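Local coordinates for protein peptidase S8 and S53, subtilisin, kexin, sedolisin (Mycobacterium smegmatis, PDB 4KG7) that probably cleaves peptide bonds as a subtilisin-like serine endopeptidase, the mycosin protease of the ESX-3 type VII secretion system in the mycobacterial cell envelope, at residues E159-A162 against R163-R167; T35-L38 against P39-P43. All blocks are in the same frame, centred on the assembly; numbering follows the deposited sequence.

Contact 1: E159-A162 against R163-R167; sequences ETLA and RAVVR
Glu159 and Arg163, one turn apart on helix 150-170, form an i to i+4 salt bridge. The glutamate chain leaves with CG anti to the backbone N (chi1 -170°) and bends at chi2, which carries its carboxylate along the helix to the arginine. There Glu159 OE1 offers its syn lone pair to Arg163 NH2 at 2.9 Å, lying almost in the guanidinium plane, and the N-H points nearly straight at it. The second arm, Arg163 NE to Glu159 OE2, is equally short but weak, bent to 130°; the carboxylate and guanidinium planes are turned 35° against each other. Beside the bridge, Thr160 sets its methyl CG2 3.7 Å from Arg163 NH2, while OG1 bonds instead to Gln135 NE2 and to the carbonyl of Asp157; Thr160 O takes the N-H of Ala164 at 2.8 Å. Leu161 repeats this helical bond to Val165 N, and its CD1 meets Val165 CG2 at 4.0 Å, both side chains also resting on Ile72 of the central parallel sheet. Ala162 O receives Val166 N at 3.2 Å, with its small side chain against Ala198 of helix 193-205. Arg163 NH1 also donates to the carbonyl of Thr19 and NH2 to that of Gly21, so the largely buried guanidinium is held by carboxylate and carbonyls together, an arrangement likely to stabilise its positive charge and tie the N-terminal region to this helix.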
loop_
_atom_site.group_PDB
_atom_site.type_symbol
_atom_site.label_atom_id
_atom_site.label_comp_id
_atom_site.label_asym_id
_atom_site.label_seq_id
_atom_site.Cartn_x
_atom_site.Cartn_y
_atom_site.Cartn_z
ATOM N N GLU A 159 1.430 -2.005 -16.424
ATOM C CA GLU A 159 0.370 -2.466 -17.313
ATOM C C GLU A 159 -0.623 -3.289 -16.504
ATOM O O GLU A 159 -1.830 -3.110 -16.637
ATOM C CB GLU A 159 0.970 -3.258 -18.480
ATOM C CG GLU A 159 -0.002 -3.604 -19.608
ATOM C CD GLU A 159 -0.934 -4.777 -19.296
ATOM O OE1 GLU A 159 -0.541 -5.727 -18.594
ATOM O OE2 GLU A 159 -2.067 -4.754 -19.828
ATOM N N THR A 160 -0.148 -4.176 -15.639
ATOM C CA THR A 160 -1.072 -4.933 -14.805
ATOM C C THR A 160 -1.641 -4.083 -13.675
ATOM O O THR A 160 -2.811 -4.265 -13.304
ATOM C CB THR A 160 -0.427 -6.182 -14.200
ATOM O OG1 THR A 160 0.728 -5.792 -13.451
ATOM C CG2 THR A 160 -0.043 -7.160 -15.281
ATOM N N LEU A 161 -0.849 -3.141 -13.149
ATOM C CA LEU A 161 -1.338 -2.337 -12.055
ATOM C C LEU A 161 -2.580 -1.537 -12.520
ATOM O O LEU A 161 -3.595 -1.438 -11.799
ATOM C CB LEU A 161 -0.281 -1.363 -11.544
ATOM C CG LEU A 161 -0.773 -0.460 -10.405
ATOM C CD1 LEU A 161 -1.283 -1.271 -9.248
ATOM C CD2 LEU A 161 0.353 0.473 -9.951
ATOM N N ALA A 162 -2.500 -0.980 -13.732
ATOM C CA ALA A 162 -3.604 -0.149 -14.226
ATOM C C ALA A 162 -4.868 -0.985 -14.364
ATOM O O ALA A 162 -5.966 -0.536 -14.004
ATOM C CB ALA A 162 -3.248 0.459 -15.552
ATOM N N ARG A 163 -4.732 -2.190 -14.918
ATOM C CA ARG A 163 -5.892 -3.058 -15.031
ATOM C C ARG A 163 -6.437 -3.424 -13.654
ATOM O O ARG A 163 -7.658 -3.474 -13.441
ATOM C CB ARG A 163 -5.556 -4.308 -15.835
ATOM C CG ARG A 163 -5.336 -4.004 -17.310
ATOM C CD ARG A 163 -5.277 -5.300 -18.113
ATOM N NE ARG A 163 -3.989 -5.973 -18.032
ATOM C CZ ARG A 163 -3.775 -7.281 -17.884
ATOM N NH1 ARG A 163 -4.744 -8.153 -17.640
ATOM N NH2 ARG A 163 -2.534 -7.725 -17.942
ATOM N N ALA A 164 -5.537 -3.731 -12.726
ATOM C CA ALA A 164 -5.961 -4.154 -11.382
ATOM C C ALA A 164 -6.709 -3.058 -10.651
ATOM O O ALA A 164 -7.619 -3.333 -9.875
ATOM C CB ALA A 164 -4.759 -4.602 -10.573
ATOM N N VAL A 165 -6.300 -1.826 -10.870
ATOM C CA VAL A 165 -6.955 -0.682 -10.248
ATOM C C VAL A 165 -8.385 -0.537 -10.752
ATOM O O VAL A 165 -9.298 -0.349 -9.974
ATOM C CB VAL A 165 -6.120 0.609 -10.453
ATOM C CG1 VAL A 165 -6.939 1.874 -10.224
ATOM C CG2 VAL A 165 -4.853 0.586 -9.602
ATOM N N VAL A 166 -8.565 -0.629 -12.067
ATOM C CA VAL A 166 -9.892 -0.616 -12.651
ATOM C C VAL A 166 -10.715 -1.782 -12.120
ATOM O O VAL A 166 -11.879 -1.609 -11.774
ATOM C CB VAL A 166 -9.809 -0.665 -14.170
ATOM C CG1 VAL A 166 -11.200 -0.896 -14.747
ATOM C CG2 VAL A 166 -9.190 0.627 -14.665
ATOM N N ARG A 167 -10.127 -2.975 -12.079
ATOM C CA ARG A 167 -10.848 -4.153 -11.571
ATOM C C ARG A 167 -11.301 -3.961 -10.120
ATOM O O ARG A 167 -12.447 -4.213 -9.797
ATOM C CB ARG A 167 -9.951 -5.379 -11.704
ATOM C CG ARG A 167 -10.614 -6.696 -11.388
ATOM C CD ARG A 167 -9.600 -7.821 -11.530
ATOM N NE ARG A 167 -10.266 -9.130 -11.466
ATOM C CZ ARG A 167 -10.974 -9.695 -12.456
ATOM N NH1 ARG A 167 -11.041 -9.130 -13.662
ATOM N NH2 ARG A 167 -11.545 -10.899 -12.276
#

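Contact 2: T35-L38 against P39-P43; sequences TSVL and PGTDP
Leu38 O accepts two bonds from Thr41, closing a type II beta turn over Pro39 and Gly40. The backbone bond, Thr41 N to Leu38 O, is 3.2 Å long and arrives tilted 24° from the carbonyl plane. The hydroxyl bond is shorter: Thr41 OG1 donates to Leu38 O at 2.6 Å, in the carbonyl plane and on a lone pair. With chi1 at 64°, OG1 sits between the threonine's own N and carbonyl carbon, where it can reach back across the turn. That hydroxyl in turn accepts from Asn303 ND2, and Asn303 OD1 takes the N-H of Leu38, so one asparagine side chain grips both ends of the turn. Gly40 supplies the positive phi of the third turn position. Apolar contacts flank the polar ones: Leu38 CD2 meets the Thr41 methyl CG2 at 3.8 Å, and Val37 CG1 reaches CG of the Pro43 ring at 3.6 Å, the two side chains crossing at about a right angle. The turn lies at the surface, in the loop between strand 26-28 and helix 48-53. Ser36 pairs through its backbone with Asn303 and Ala304 of strand 301-306, while Leu38 packs on Ala304 and on Leu312 and Pro314 of strand 312-314.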
loop_
_atom_site.group_PDB
_atom_site.type_symbol
_atom_site.label_atom_id
_atom_site.label_comp_id
_atom_site.label_asym_id
_atom_site.label_seq_id
_atom_site.Cartn_x
_atom_site.Cartn_y
_atom_site.Cartn_z
ATOM N N THR A 35 6.017 -15.978 6.004
ATOM C CA THR A 35 6.485 -15.182 7.141
ATOM C C THR A 35 6.497 -16.012 8.426
ATOM O O THR A 35 5.696 -16.931 8.582
ATOM C CB THR A 35 5.600 -13.936 7.327
ATOM O OG1 THR A 35 4.215 -14.323 7.384
ATOM C CG2 THR A 35 5.770 -12.998 6.186
ATOM N N SER A 36 7.407 -15.684 9.328
ATOM C CA SER A 36 7.717 -16.512 10.485
ATOM C C SER A 36 7.811 -15.636 11.735
ATOM O O SER A 36 7.780 -14.417 11.662
ATOM C CB SER A 36 9.092 -17.246 10.292
ATOM O OG SER A 36 9.102 -18.036 9.104
ATOM N N VAL A 37 7.956 -16.296 12.874
ATOM C CA VAL A 37 8.198 -15.608 14.144
ATOM C C VAL A 37 9.698 -15.406 14.368
ATOM O O VAL A 37 10.469 -16.348 14.363
ATOM C CB VAL A 37 7.545 -16.373 15.315
ATOM C CG1 VAL A 37 7.824 -15.722 16.653
ATOM C CG2 VAL A 37 6.037 -16.462 15.104
ATOM N N LEU A 38 10.086 -14.162 14.651
ATOM C CA LEU A 38 11.462 -13.831 14.946
ATOM C C LEU A 38 11.822 -14.344 16.338
ATOM O O LEU A 38 11.175 -13.964 17.299
ATOM C CB LEU A 38 11.608 -12.306 14.876
ATOM C CG LEU A 38 13.010 -11.734 14.984
ATOM C CD1 LEU A 38 13.868 -12.231 13.822
ATOM C CD2 LEU A 38 12.895 -10.212 14.995
ATOM N N PRO A 39 12.861 -15.193 16.462
ATOM C CA PRO A 39 13.173 -15.676 17.782
ATOM C C PRO A 39 13.490 -14.563 18.783
ATOM O O PRO A 39 14.100 -13.545 18.431
ATOM C CB PRO A 39 14.379 -16.587 17.543
ATOM C CG PRO A 39 14.161 -17.110 16.163
ATOM C CD PRO A 39 13.585 -15.950 15.422
ATOM N N GLY A 40 13.004 -14.736 20.006
ATOM C CA GLY A 40 13.221 -13.741 21.031
ATOM C C GLY A 40 12.157 -12.680 21.112
ATOM O O GLY A 40 12.224 -11.808 21.984
ATOM N N THR A 41 11.178 -12.735 20.219
ATOM C CA THR A 41 10.072 -11.785 20.243
ATOM C C THR A 41 8.815 -12.462 20.760
ATOM O O THR A 41 8.710 -13.686 20.792
ATOM C CB THR A 41 9.768 -11.196 18.844
ATOM O OG1 THR A 41 9.322 -12.232 17.962
ATOM C CG2 THR A 41 10.985 -10.487 18.262
ATOM N N ASP A 42 7.845 -11.623 21.118
ATOM C CA ASP A 42 6.531 -12.067 21.523
ATOM C C ASP A 42 5.526 -11.358 20.604
ATOM O O ASP A 42 5.065 -10.246 20.911
ATOM C CB ASP A 42 6.277 -11.705 22.981
ATOM C CG ASP A 42 4.905 -12.111 23.445
ATOM O OD1 ASP A 42 4.209 -12.848 22.701
ATOM O OD2 ASP A 42 4.520 -11.659 24.539
ATOM N N PRO A 43 5.211 -11.994 19.455
ATOM C CA PRO A 43 4.286 -11.335 18.522
ATOM C C PRO A 43 2.891 -11.168 19.066
ATOM O O PRO A 43 2.147 -10.367 18.520
ATOM C CB PRO A 43 4.230 -12.277 17.314
ATOM C CG PRO A 43 5.300 -13.267 17.511
ATOM C CD PRO A 43 5.703 -13.281 18.939
#

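How the contacts relate
The two contacts lie on opposite sides of the chain's centre, their own centres about 35 Å apart and their nearest atoms about 21 Å apart, and they share no secondary-structure element. Contact 1 runs along a single, mostly buried helix, packed against the central parallel sheet; the side chain of Leu161 comes about 9 Å from that of Asp73, a predicted charge-relay residue. Contact 2 is a surface turn away from the annotated sites, fastened to the strands beside it. Regular helical bonding and a charged pair mark the first, whereas a carbonyl that accepts two hydrogen bonds and small apolar touches mark the second. Both nevertheless involve chain preceding helix 48-53, as partner or as the turn itself.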